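Local coordinates for putative HTH-type transcriptional regulator PH0061 (Pyrococcus horikoshii, PDB 2DBB), which probably binds specific DNA sequences as a transcriptional regulator of the AsnC family, through a helix-turn-helix domain, at residues 7-18 / 43-53. Numbering follows the deposited sequence.
Sequences LDRVDMQLVKIL and RIDKLKKLGII
Asp8 OD2 is gripped by three donors: Arg43 NH1 reaches it across the contact at 2.7 Å, Asp11 N donates a capping bond from the first turn of helix 9-18, and Val10 N does so more weakly. Aspartate suits this N-cap because its short carboxylate can accept these N-H groups and still offer charge to an arginine. The Arg43 bond is weak and bent, as is the second one from NH1, to Asp11 OD1 at 3.1 Å, so the attraction is probably largely electrostatic. The Asp8 carboxylate lies nearly parallel to the guanidinium plane (15° apart), whereas that of Asp11 is steeply turned (62°) and sits at the guanidinium edge. Val10 packs over one face, its CB 3.7 Å above the plane. Arg43 gets there by an extended chain from CG to NE, while its CB meets Leu14 CD2. An alanine in its place would probably leave the carboxylates of Asp8 and Asp11 without their shared positive partner. Beyond this polar end, branched aliphatic side chains, with no polar group to satisfy, fill the interface. Leu7, poorly ordered, meets Ile52 tip to tip, CD1 to CD1 roughly 3.6 Å; the Leu18 and Ile53 side chains cross at about a right angle, and Leu47 lies among Leu7, Leu14 and Val15. Helix 9-18 and the 43-49 part of helix 37-49 cross at -83° within the winged helix-turn-helix domain. Leu29 of helix 26-32 touches Ile44, Leu65 of the second subunit packs on Leu7, Val15 and Ile52, and Ile53 begins strand 53-60, pairing antiparallel with a strand of that subunit.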
ATOM      1  N   LEU B   7     -15.398 -14.830   6.898  1.00 69.06           N
ATOM      2  CA  LEU B   7     -15.038 -15.477   5.641  1.00 65.93           C
ATOM      3  C   LEU B   7     -14.386 -16.830   5.924  1.00 63.24           C
ATOM      4  O   LEU B   7     -13.573 -16.953   6.840  1.00 62.79           O
ATOM      5  CB  LEU B   7     -14.066 -14.586   4.859  1.00 66.40           C
ATOM      6  CG  LEU B   7     -13.644 -15.048   3.464  1.00 66.10           C
ATOM      7  CD1 LEU B   7     -14.865 -15.108   2.555  1.00 65.94           C
ATOM      8  CD2 LEU B   7     -12.605 -14.096   2.902  1.00 65.33           C
ATOM      9  N   ASP B   8     -14.753 -17.835   5.136  1.00 60.37           N
ATOM     10  CA  ASP B   8     -14.228 -19.195   5.275  1.00 57.31           C
ATOM     11  C   ASP B   8     -12.750 -19.246   5.689  1.00 55.51           C
ATOM     12  O   ASP B   8     -11.938 -18.439   5.233  1.00 53.97           O
ATOM     13  CB  ASP B   8     -14.435 -19.944   3.957  1.00 59.36           C
ATOM     14  CG  ASP B   8     -13.805 -21.315   3.959  1.00 60.48           C
ATOM     15  OD1 ASP B   8     -14.251 -22.180   4.743  1.00 60.33           O
ATOM     16  OD2 ASP B   8     -12.857 -21.523   3.171  1.00 61.51           O
ATOM     17  N   ARG B   9     -12.408 -20.205   6.547  1.00 53.46           N
ATOM     18  CA  ARG B   9     -11.040 -20.350   7.043  1.00 51.78           C
ATOM     19  C   ARG B   9      -9.998 -20.603   5.955  1.00 49.40           C
ATOM     20  O   ARG B   9      -8.880 -20.086   6.026  1.00 48.10           O
ATOM     21  CB  ARG B   9     -10.966 -21.474   8.081  1.00 54.12           C
ATOM     22  CG  ARG B   9      -9.628 -21.531   8.815  1.00 57.91           C
ATOM     23  CD  ARG B   9      -9.604 -22.619   9.884  1.00 60.79           C
ATOM     24  NE  ARG B   9      -8.394 -22.560  10.704  1.00 63.37           N
ATOM     25  CZ  ARG B   9      -8.070 -21.535  11.493  1.00 65.62           C
ATOM     26  NH1 ARG B   9      -8.869 -20.478  11.574  1.00 65.53           N
ATOM     27  NH2 ARG B   9      -6.949 -21.571  12.204  1.00 66.46           N
ATOM     28  N   VAL B  10     -10.354 -21.407   4.960  1.00 45.77           N
ATOM     29  CA  VAL B  10      -9.436 -21.703   3.868  1.00 41.82           C
ATOM     30  C   VAL B  10      -9.268 -20.491   2.954  1.00 39.45           C
ATOM     31  O   VAL B  10      -8.189 -20.262   2.412  1.00 38.34           O
ATOM     32  CB  VAL B  10      -9.925 -22.902   3.037  1.00 42.22           C
ATOM     33  CG1 VAL B  10      -9.036 -23.091   1.814  1.00 41.17           C
ATOM     34  CG2 VAL B  10      -9.915 -24.158   3.900  1.00 43.14           C
ATOM     35  N   ASP B  11     -10.334 -19.715   2.780  1.00 37.54           N
ATOM     36  CA  ASP B  11     -10.251 -18.529   1.938  1.00 36.39           C
ATOM     37  C   ASP B  11      -9.263 -17.534   2.543  1.00 33.44           C
ATOM     38  O   ASP B  11      -8.487 -16.907   1.826  1.00 28.65           O
ATOM     39  CB  ASP B  11     -11.620 -17.860   1.788  1.00 38.17           C
ATOM     40  CG  ASP B  11     -12.586 -18.677   0.945  1.00 40.71           C
ATOM     41  OD1 ASP B  11     -12.220 -19.069  -0.184  1.00 40.13           O
ATOM     42  OD2 ASP B  11     -13.722 -18.919   1.406  1.00 44.68           O
ATOM     43  N   MET B  12      -9.286 -17.395   3.865  1.00 33.60           N
ATOM     44  CA  MET B  12      -8.379 -16.464   4.524  1.00 34.52           C
ATOM     45  C   MET B  12      -6.924 -16.915   4.368  1.00 32.21           C
ATOM     46  O   MET B  12      -6.046 -16.099   4.119  1.00 31.99           O
ATOM     47  CB  MET B  12      -8.730 -16.326   6.008  1.00 36.35           C
ATOM     48  CG  MET B  12      -7.999 -15.181   6.727  1.00 41.43           C
ATOM     49  SD  MET B  12      -8.372 -13.497   6.109  1.00 44.06           S
ATOM     50  CE  MET B  12      -6.885 -13.121   5.239  1.00 43.74           C
ATOM     51  N   GLN B  13      -6.672 -18.212   4.504  1.00 31.91           N
ATOM     52  CA  GLN B  13      -5.311 -18.729   4.363  1.00 31.40           C
ATOM     53  C   GLN B  13      -4.819 -18.423   2.955  1.00 28.94           C
ATOM     54  O   GLN B  13      -3.691 -17.976   2.752  1.00 28.02           O
ATOM     55  CB  GLN B  13      -5.289 -20.239   4.597  1.00 33.18           C
ATOM     56  CG  GLN B  13      -5.819 -20.654   5.961  1.00 37.19           C
ATOM     57  CD  GLN B  13      -5.890 -22.164   6.127  1.00 38.55           C
ATOM     58  OE1 GLN B  13      -6.259 -22.881   5.200  1.00 39.05           O
ATOM     59  NE2 GLN B  13      -5.555 -22.647   7.318  1.00 41.11           N
ATOM     60  N   LEU B  14      -5.700 -18.658   1.992  1.00 26.98           N
ATOM     61  CA  LEU B  14      -5.424 -18.424   0.586  1.00 28.02           C
ATOM     62  C   LEU B  14      -5.047 -16.951   0.368  1.00 25.87           C
ATOM     63  O   LEU B  14      -4.113 -16.636  -0.361  1.00 25.00           O
ATOM     64  CB  LEU B  14      -6.674 -18.805  -0.206  1.00 29.63           C
ATOM     65  CG  LEU B  14      -6.606 -19.248  -1.663  1.00 33.62           C
ATOM     66  CD1 LEU B  14      -5.421 -20.174  -1.906  1.00 35.01           C
ATOM     67  CD2 LEU B  14      -7.907 -19.957  -1.991  1.00 33.69           C
ATOM     68  N   VAL B  15      -5.779 -16.053   1.014  1.00 25.97           N
ATOM     69  CA  VAL B  15      -5.505 -14.629   0.903  1.00 25.12           C
ATOM     70  C   VAL B  15      -4.134 -14.325   1.503  1.00 26.02           C
ATOM     71  O   VAL B  15      -3.328 -13.594   0.918  1.00 25.35           O
ATOM     72  CB  VAL B  15      -6.601 -13.814   1.624  1.00 24.58           C
ATOM     73  CG1 VAL B  15      -6.115 -12.399   1.904  1.00 24.13           C
ATOM     74  CG2 VAL B  15      -7.863 -13.784   0.758  1.00 24.62           C
ATOM     75  N   LYS B  16      -3.877 -14.894   2.674  1.00 26.33           N
ATOM     76  CA  LYS B  16      -2.604 -14.706   3.362  1.00 27.30           C
ATOM     77  C   LYS B  16      -1.439 -15.168   2.476  1.00 25.96           C
ATOM     78  O   LYS B  16      -0.428 -14.481   2.356  1.00 25.29           O
ATOM     79  CB  LYS B  16      -2.605 -15.506   4.672  1.00 31.12           C
ATOM     80  CG  LYS B  16      -3.517 -14.962   5.769  1.00 35.28           C
ATOM     81  CD  LYS B  16      -2.895 -13.741   6.441  1.00 40.39           C
ATOM     82  CE  LYS B  16      -3.637 -13.335   7.716  1.00 42.21           C
ATOM     83  NZ  LYS B  16      -4.992 -12.770   7.454  1.00 44.47           N
ATOM     84  N   ILE B  17      -1.594 -16.334   1.852  1.00 25.49           N
ATOM     85  CA  ILE B  17      -0.555 -16.888   0.991  1.00 25.06           C
ATOM     86  C   ILE B  17      -0.322 -16.060  -0.273  1.00 24.80           C
ATOM     87  O   ILE B  17       0.818 -15.729  -0.599  1.00 24.53           O
ATOM     88  CB  ILE B  17      -0.893 -18.346   0.607  1.00 26.51           C
ATOM     89  CG1 ILE B  17      -0.954 -19.202   1.880  1.00 28.80           C
ATOM     90  CG2 ILE B  17       0.157 -18.903  -0.356  1.00 25.82           C
ATOM     91  CD1 ILE B  17      -1.390 -20.634   1.652  1.00 28.06           C
ATOM     92  N   LEU B  18      -1.399 -15.723  -0.973  1.00 24.29           N
ATOM     93  CA  LEU B  18      -1.313 -14.935  -2.197  1.00 23.18           C
ATOM     94  C   LEU B  18      -0.709 -13.559  -1.980  1.00 25.56           C
ATOM     95  O   LEU B  18      -0.165 -12.961  -2.910  1.00 25.80           O
ATOM     96  CB  LEU B  18      -2.702 -14.778  -2.819  1.00 25.79           C
ATOM     97  CG  LEU B  18      -3.287 -16.068  -3.397  1.00 26.97           C
ATOM     98  CD1 LEU B  18      -4.704 -15.826  -3.877  1.00 29.94           C
ATOM     99  CD2 LEU B  18      -2.398 -16.550  -4.532  1.00 26.82           C
ATOM    100  N   ARG B  43     -12.263 -21.507  -5.481  1.00 31.86           N
ATOM    101  CA  ARG B  43     -12.138 -20.588  -4.354  1.00 30.90           C
ATOM    102  C   ARG B  43     -11.591 -19.229  -4.788  1.00 30.47           C
ATOM    103  O   ARG B  43     -12.160 -18.193  -4.458  1.00 28.38           O
ATOM    104  CB  ARG B  43     -11.247 -21.196  -3.273  1.00 31.23           C
ATOM    105  CG  ARG B  43     -11.930 -22.308  -2.494  1.00 36.79           C
ATOM    106  CD  ARG B  43     -10.998 -22.962  -1.489  1.00 38.50           C
ATOM    107  NE  ARG B  43     -11.728 -23.793  -0.536  1.00 41.41           N
ATOM    108  CZ  ARG B  43     -12.562 -23.321   0.389  1.00 43.10           C
ATOM    109  NH1 ARG B  43     -12.777 -22.014   0.495  1.00 41.05           N
ATOM    110  NH2 ARG B  43     -13.186 -24.156   1.209  1.00 43.63           N
ATOM    111  N   ILE B  44     -10.490 -19.236  -5.532  1.00 30.67           N
ATOM    112  CA  ILE B  44      -9.896 -17.992  -6.003  1.00 32.18           C
ATOM    113  C   ILE B  44     -10.863 -17.246  -6.905  1.00 32.43           C
ATOM    114  O   ILE B  44     -10.955 -16.021  -6.854  1.00 33.55           O
ATOM    115  CB  ILE B  44      -8.594 -18.251  -6.776  1.00 32.65           C
ATOM    116  CG1 ILE B  44      -7.500 -18.667  -5.796  1.00 32.69           C
ATOM    117  CG2 ILE B  44      -8.182 -17.006  -7.563  1.00 32.36           C
ATOM    118  CD1 ILE B  44      -6.166 -18.916  -6.451  1.00 36.14           C
ATOM    119  N   ASP B  45     -11.597 -17.988  -7.720  1.00 33.28           N
ATOM    120  CA  ASP B  45     -12.548 -17.373  -8.630  1.00 34.92           C
ATOM    121  C   ASP B  45     -13.660 -16.667  -7.861  1.00 34.38           C
ATOM    122  O   ASP B  45     -14.072 -15.566  -8.220  1.00 32.70           O
ATOM    123  CB  ASP B  45     -13.140 -18.427  -9.558  1.00 37.89           C
ATOM    124  CG  ASP B  45     -13.456 -17.872 -10.922  1.00 42.59           C
ATOM    125  OD1 ASP B  45     -14.620 -17.489 -11.167  1.00 44.38           O
ATOM    126  OD2 ASP B  45     -12.520 -17.802 -11.746  1.00 46.65           O
ATOM    127  N   LYS B  46     -14.137 -17.298  -6.795  1.00 34.19           N
ATOM    128  CA  LYS B  46     -15.191 -16.704  -5.985  1.00 35.86           C
ATOM    129  C   LYS B  46     -14.657 -15.453  -5.288  1.00 35.42           C
ATOM    130  O   LYS B  46     -15.334 -14.429  -5.223  1.00 35.01           O
ATOM    131  CB  LYS B  46     -15.691 -17.710  -4.947  1.00 37.18           C
ATOM    132  CG  LYS B  46     -16.979 -17.299  -4.252  1.00 42.31           C
ATOM    133  CD  LYS B  46     -18.106 -17.092  -5.265  1.00 47.37           C
ATOM    134  CE  LYS B  46     -19.429 -16.792  -4.573  1.00 50.46           C
ATOM    135  NZ  LYS B  46     -20.539 -16.586  -5.547  1.00 53.84           N
ATOM    136  N   LEU B  47     -13.436 -15.540  -4.770  1.00 34.42           N
ATOM    137  CA  LEU B  47     -12.827 -14.407  -4.087  1.00 35.62           C
ATOM    138  C   LEU B  47     -12.738 -13.202  -5.017  1.00 35.37           C
ATOM    139  O   LEU B  47     -12.987 -12.072  -4.601  1.00 36.40           O
ATOM    140  CB  LEU B  47     -11.432 -14.780  -3.569  1.00 33.74           C
ATOM    141  CG  LEU B  47     -11.390 -15.868  -2.487  1.00 33.75           C
ATOM    142  CD1 LEU B  47      -9.952 -16.116  -2.064  1.00 34.92           C
ATOM    143  CD2 LEU B  47     -12.223 -15.442  -1.289  1.00 34.05           C
ATOM    144  N   LYS B  48     -12.397 -13.444  -6.278  1.00 36.89           N
ATOM    145  CA  LYS B  48     -12.287 -12.360  -7.245  1.00 38.69           C
ATOM    146  C   LYS B  48     -13.665 -11.821  -7.601  1.00 39.35           C
ATOM    147  O   LYS B  48     -13.853 -10.611  -7.721  1.00 38.99           O
ATOM    148  CB  LYS B  48     -11.574 -12.834  -8.516  1.00 39.33           C
ATOM    149  CG  LYS B  48     -10.140 -13.302  -8.293  1.00 41.45           C
ATOM    150  CD  LYS B  48      -9.363 -13.408  -9.602  1.00 42.81           C
ATOM    151  CE  LYS B  48     -10.045 -14.336 -10.600  1.00 46.72           C
ATOM    152  NZ  LYS B  48      -9.316 -14.398 -11.905  1.00 46.98           N
ATOM    153  N   LYS B  49     -14.630 -12.722  -7.756  1.00 40.35           N
ATOM    154  CA  LYS B  49     -15.988 -12.321  -8.103  1.00 42.20           C
ATOM    155  C   LYS B  49     -16.588 -11.443  -7.005  1.00 41.24           C
ATOM    156  O   LYS B  49     -17.278 -10.463  -7.286  1.00 40.49           O
ATOM    157  CB  LYS B  49     -16.872 -13.553  -8.305  1.00 45.06           C
ATOM    158  CG  LYS B  49     -18.247 -13.231  -8.877  1.00 50.26           C
ATOM    159  CD  LYS B  49     -19.168 -14.450  -8.865  1.00 53.90           C
ATOM    160  CE  LYS B  49     -20.483 -14.164  -9.594  1.00 56.80           C
ATOM    161  NZ  LYS B  49     -21.200 -12.958  -9.068  1.00 57.06           N
ATOM    162  N   LEU B  50     -16.308 -11.798  -5.753  1.00 39.57           N
ATOM    163  CA  LEU B  50     -16.817 -11.066  -4.599  1.00 37.05           C
ATOM    164  C   LEU B  50     -16.020  -9.808  -4.269  1.00 35.71           C
ATOM    165  O   LEU B  50     -16.324  -9.112  -3.303  1.00 37.42           O
ATOM    166  CB  LEU B  50     -16.835 -11.984  -3.377  1.00 37.02           C
ATOM    167  CG  LEU B  50     -17.796 -13.170  -3.436  1.00 38.58           C
ATOM    168  CD1 LEU B  50     -17.589 -14.071  -2.224  1.00 38.03           C
ATOM    169  CD2 LEU B  50     -19.221 -12.655  -3.483  1.00 38.32           C
ATOM    170  N   GLY B  51     -14.999  -9.515  -5.065  1.00 34.21           N
ATOM    171  CA  GLY B  51     -14.197  -8.333  -4.804  1.00 31.43           C
ATOM    172  C   GLY B  51     -13.285  -8.454  -3.590  1.00 30.35           C
ATOM    173  O   GLY B  51     -12.685  -7.466  -3.160  1.00 30.11           O
ATOM    174  N   ILE B  52     -13.178  -9.651  -3.021  1.00 29.49           N
ATOM    175  CA  ILE B  52     -12.312  -9.838  -1.863  1.00 30.20           C
ATOM    176  C   ILE B  52     -10.857  -9.641  -2.302  1.00 29.10           C
ATOM    177  O   ILE B  52     -10.075  -9.009  -1.597  1.00 30.52           O
ATOM    178  CB  ILE B  52     -12.542 -11.218  -1.222  1.00 30.98           C
ATOM    179  CG1 ILE B  52     -13.985 -11.279  -0.697  1.00 30.50           C
ATOM    180  CG2 ILE B  52     -11.532 -11.455  -0.094  1.00 27.84           C
ATOM    181  CD1 ILE B  52     -14.358 -12.578   0.008  1.00 32.79           C
ATOM    182  N   ILE B  53     -10.497 -10.180  -3.462  1.00 28.24           N
ATOM    183  CA  ILE B  53      -9.163  -9.972  -4.020  1.00 29.17           C
ATOM    184  C   ILE B  53      -9.433  -9.016  -5.173  1.00 31.37           C
ATOM    185  O   ILE B  53     -10.046  -9.393  -6.172  1.00 32.34           O
ATOM    186  CB  ILE B  53      -8.541 -11.249  -4.589  1.00 28.65           C
ATOM    187  CG1 ILE B  53      -8.197 -12.219  -3.455  1.00 28.83           C
ATOM    188  CG2 ILE B  53      -7.288 -10.887  -5.384  1.00 28.87           C
ATOM    189  CD1 ILE B  53      -7.604 -13.532  -3.930  1.00 30.75           C
TER